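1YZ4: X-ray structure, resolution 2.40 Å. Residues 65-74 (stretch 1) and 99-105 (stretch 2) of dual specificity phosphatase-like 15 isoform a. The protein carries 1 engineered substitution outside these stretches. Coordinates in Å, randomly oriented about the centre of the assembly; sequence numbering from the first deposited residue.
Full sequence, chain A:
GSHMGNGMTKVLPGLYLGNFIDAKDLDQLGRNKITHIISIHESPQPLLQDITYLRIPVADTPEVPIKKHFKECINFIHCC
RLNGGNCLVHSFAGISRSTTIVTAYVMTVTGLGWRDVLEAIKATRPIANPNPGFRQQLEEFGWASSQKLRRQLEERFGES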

# COMPACT_ATOMS: atom_id res chain seq x y z
N PRO A 65 11.47 -7.47 -8.32
CA PRO A 65 10.42 -8.35 -7.81
C PRO A 65 9.79 -7.91 -6.50
O PRO A 65 10.02 -8.54 -5.47
N ILE A 66 8.98 -6.85 -6.53
CA ILE A 66 8.31 -6.38 -5.30
C ILE A 66 7.37 -7.45 -4.79
O ILE A 66 6.96 -7.40 -3.63
N LYS A 67 7.03 -8.40 -5.65
CA LYS A 67 6.12 -9.47 -5.27
C LYS A 67 6.69 -10.27 -4.11
O LYS A 67 5.95 -10.95 -3.40
N LYS A 68 8.00 -10.19 -3.91
CA LYS A 68 8.63 -10.90 -2.82
C LYS A 68 8.29 -10.26 -1.47
O LYS A 68 8.53 -10.86 -0.43
N HIS A 69 7.73 -9.06 -1.50
CA HIS A 69 7.37 -8.37 -0.27
C HIS A 69 5.86 -8.26 -0.04
O HIS A 69 5.43 -7.68 0.96
N PHE A 70 5.08 -8.81 -0.95
CA PHE A 70 3.62 -8.78 -0.84
C PHE A 70 3.08 -9.38 0.46
O PHE A 70 2.27 -8.75 1.14
N LYS A 71 3.52 -10.59 0.78
CA LYS A 71 3.04 -11.27 1.98
C LYS A 71 3.26 -10.46 3.24
O LYS A 71 2.33 -10.18 4.00
N GLU A 72 4.51 -10.08 3.48
CA GLU A 72 4.84 -9.31 4.67
C GLU A 72 4.12 -7.96 4.73
O GLU A 72 3.69 -7.55 5.80
N CYS A 73 3.98 -7.27 3.60
CA CYS A 73 3.30 -5.98 3.59
C CYS A 73 1.82 -6.13 3.90
O CYS A 73 1.25 -5.37 4.69
N ILE A 74 1.19 -7.12 3.28
CA ILE A 74 -0.22 -7.36 3.50
C ILE A 74 -0.50 -7.76 4.95
O ILE A 74 -1.53 -7.40 5.51
N THR A 99 1.43 1.96 -4.92
CA THR A 99 0.19 1.56 -5.56
C THR A 99 0.12 0.04 -5.73
O THR A 99 -0.91 -0.58 -5.50
N THR A 100 1.25 -0.54 -6.12
CA THR A 100 1.34 -1.98 -6.33
C THR A 100 1.08 -2.76 -5.03
O THR A 100 0.33 -3.75 -5.02
N ILE A 101 1.72 -2.32 -3.95
CA ILE A 101 1.55 -2.97 -2.66
C ILE A 101 0.09 -2.86 -2.18
O ILE A 101 -0.49 -3.85 -1.74
N VAL A 102 -0.51 -1.68 -2.28
CA VAL A 102 -1.90 -1.52 -1.83
C VAL A 102 -2.89 -2.32 -2.69
O VAL A 102 -3.88 -2.87 -2.16
N THR A 103 -2.64 -2.41 -3.99
CA THR A 103 -3.53 -3.14 -4.89
C THR A 103 -3.53 -4.61 -4.49
O THR A 103 -4.58 -5.25 -4.39
N ALA A 104 -2.34 -5.14 -4.23
CA ALA A 104 -2.20 -6.52 -3.82
C ALA A 104 -3.00 -6.77 -2.54
O ALA A 104 -3.64 -7.80 -2.39
N TYR A 105 -2.95 -5.81 -1.62
CA TYR A 105 -3.68 -5.93 -0.37
C TYR A 105 -5.19 -5.99 -0.59
O TYR A 105 -5.88 -6.87 -0.08

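Two helices that cross steeply, here at 75° with axes 9.6 Å apart at closest approach, can be joined largely by carbon contacts, without a hydrogen bond between them, and this phosphatase offers a compact example. At the centre lies Ile-101 (chi1 m, chi2 p), whose CA-to-CB bond points sideways but whose end comes nearer to the first stretch. Ile-101 CG2 meets CB of Cys-73 at 3.8 Å, and Ile-101 CD1 lies 4.3 Å from CG2 of Ile-66, a residue with chi1 off the wells at 23° that contributes from the segment before the first helix.

Beside it, Phe-70 (chi1 m) lays one ring face over Ala-104: the CB of Ala-104 sits 4.1 Å from the Phe-70 ring centroid and only 9° off the normal, a CH-pi contact over the ring face. Thr-100 (m), pointing toward the first stretch, places CG2 3.9 Å from both Phe-70 CZ and Ile-66 CD1.

Further along, Ile-74 (m, t) brings CD1 to 4.2 Å from Ala-104 CB and 3.6 Å from Ala-104 O, an apolar methyl against a backbone carbonyl. Ile-74 CG2 lies 3.5 Å from Tyr-105 CD1, at the ring edge (Tyr-105 chi1 t).

No hydrogen bond crosses the contact. Thr-100 OG1 and Tyr-105 OH are hydrogen-bonded elsewhere in the structure. Lys-67 points away, exposed.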

# COMPACT_ATOMS: atom_id res chain seq x y z
CB PRO A 65 11.15 -9.68 -7.68
CG PRO A 65 12.50 -9.23 -7.19
CD PRO A 65 12.80 -8.04 -8.08
CB ILE A 66 7.46 -5.09 -5.51
CG1 ILE A 66 7.06 -4.94 -6.97
CG2 ILE A 66 8.19 -3.87 -4.99
CD1 ILE A 66 6.04 -5.93 -7.40
CB LYS A 67 5.83 -10.40 -6.46
CG LYS A 67 6.97 -11.33 -6.87
CD LYS A 67 6.65 -11.98 -8.21
CE LYS A 67 7.68 -13.04 -8.61
NZ LYS A 67 7.51 -14.32 -7.86
CB LYS A 68 10.14 -10.96 -3.01
CG LYS A 68 10.58 -11.92 -4.12
CD LYS A 68 12.10 -11.91 -4.30
CE LYS A 68 12.55 -12.79 -5.47
NZ LYS A 68 14.02 -12.66 -5.71
CB HIS A 69 8.01 -6.98 -0.22
CG HIS A 69 9.51 -6.99 -0.28
ND1 HIS A 69 10.21 -7.04 -1.46
CD2 HIS A 69 10.43 -6.97 0.71
CE1 HIS A 69 11.50 -7.04 -1.20
NE2 HIS A 69 11.67 -7.00 0.11
CB PHE A 70 2.98 -9.51 -2.02
CG PHE A 70 3.03 -8.76 -3.33
CD1 PHE A 70 3.65 -7.51 -3.42
CD2 PHE A 70 2.43 -9.29 -4.47
CE1 PHE A 70 3.67 -6.80 -4.62
CE2 PHE A 70 2.44 -8.58 -5.68
CZ PHE A 70 3.06 -7.34 -5.75
CB LYS A 71 3.72 -12.63 2.12
CG LYS A 71 3.19 -13.45 3.29
CD LYS A 71 4.06 -14.66 3.61
CE LYS A 71 4.12 -15.65 2.47
NZ LYS A 71 4.94 -16.85 2.84
CB GLU A 72 6.36 -9.14 4.77
CG GLU A 72 6.97 -8.28 3.67
CD GLU A 72 8.48 -8.39 3.63
OE1 GLU A 72 9.13 -8.15 4.67
OE2 GLU A 72 9.02 -8.73 2.56
CB CYS A 73 3.45 -5.28 2.23
SG CYS A 73 5.08 -4.54 1.88
CB ILE A 74 -0.75 -8.43 2.53
CG1 ILE A 74 -0.75 -7.87 1.11
CG2 ILE A 74 -2.13 -8.89 2.95
CD1 ILE A 74 -1.19 -8.85 0.04
CB THR A 99 0.06 2.23 -6.94
OG1 THR A 99 0.21 3.65 -6.77
CG2 THR A 99 -1.29 1.94 -7.56
CB THR A 100 2.75 -2.34 -6.87
OG1 THR A 100 3.05 -1.50 -7.99
CG2 THR A 100 2.81 -3.80 -7.30
CB ILE A 101 2.51 -2.36 -1.59
CG1 ILE A 101 3.93 -2.91 -1.78
CG2 ILE A 101 2.05 -2.69 -0.19
CD1 ILE A 101 4.56 -2.56 -3.10
CB VAL A 102 -2.32 -0.03 -1.80
CG1 VAL A 102 -1.91 0.66 -3.08
CG2 VAL A 102 -3.83 0.09 -1.61
CB THR A 103 -3.07 -3.00 -6.37
OG1 THR A 103 -3.16 -1.62 -6.75
CG2 THR A 103 -3.98 -3.80 -7.31
CB ALA A 104 -0.73 -6.83 -3.59
CB TYR A 105 -3.40 -4.75 0.55
CG TYR A 105 -4.15 -4.86 1.85
CD1 TYR A 105 -3.76 -5.78 2.82
CD2 TYR A 105 -5.29 -4.09 2.10
CE1 TYR A 105 -4.47 -5.93 4.01
CE2 TYR A 105 -6.01 -4.23 3.29
CZ TYR A 105 -5.59 -5.16 4.23
OH TYR A 105 -6.29 -5.31 5.41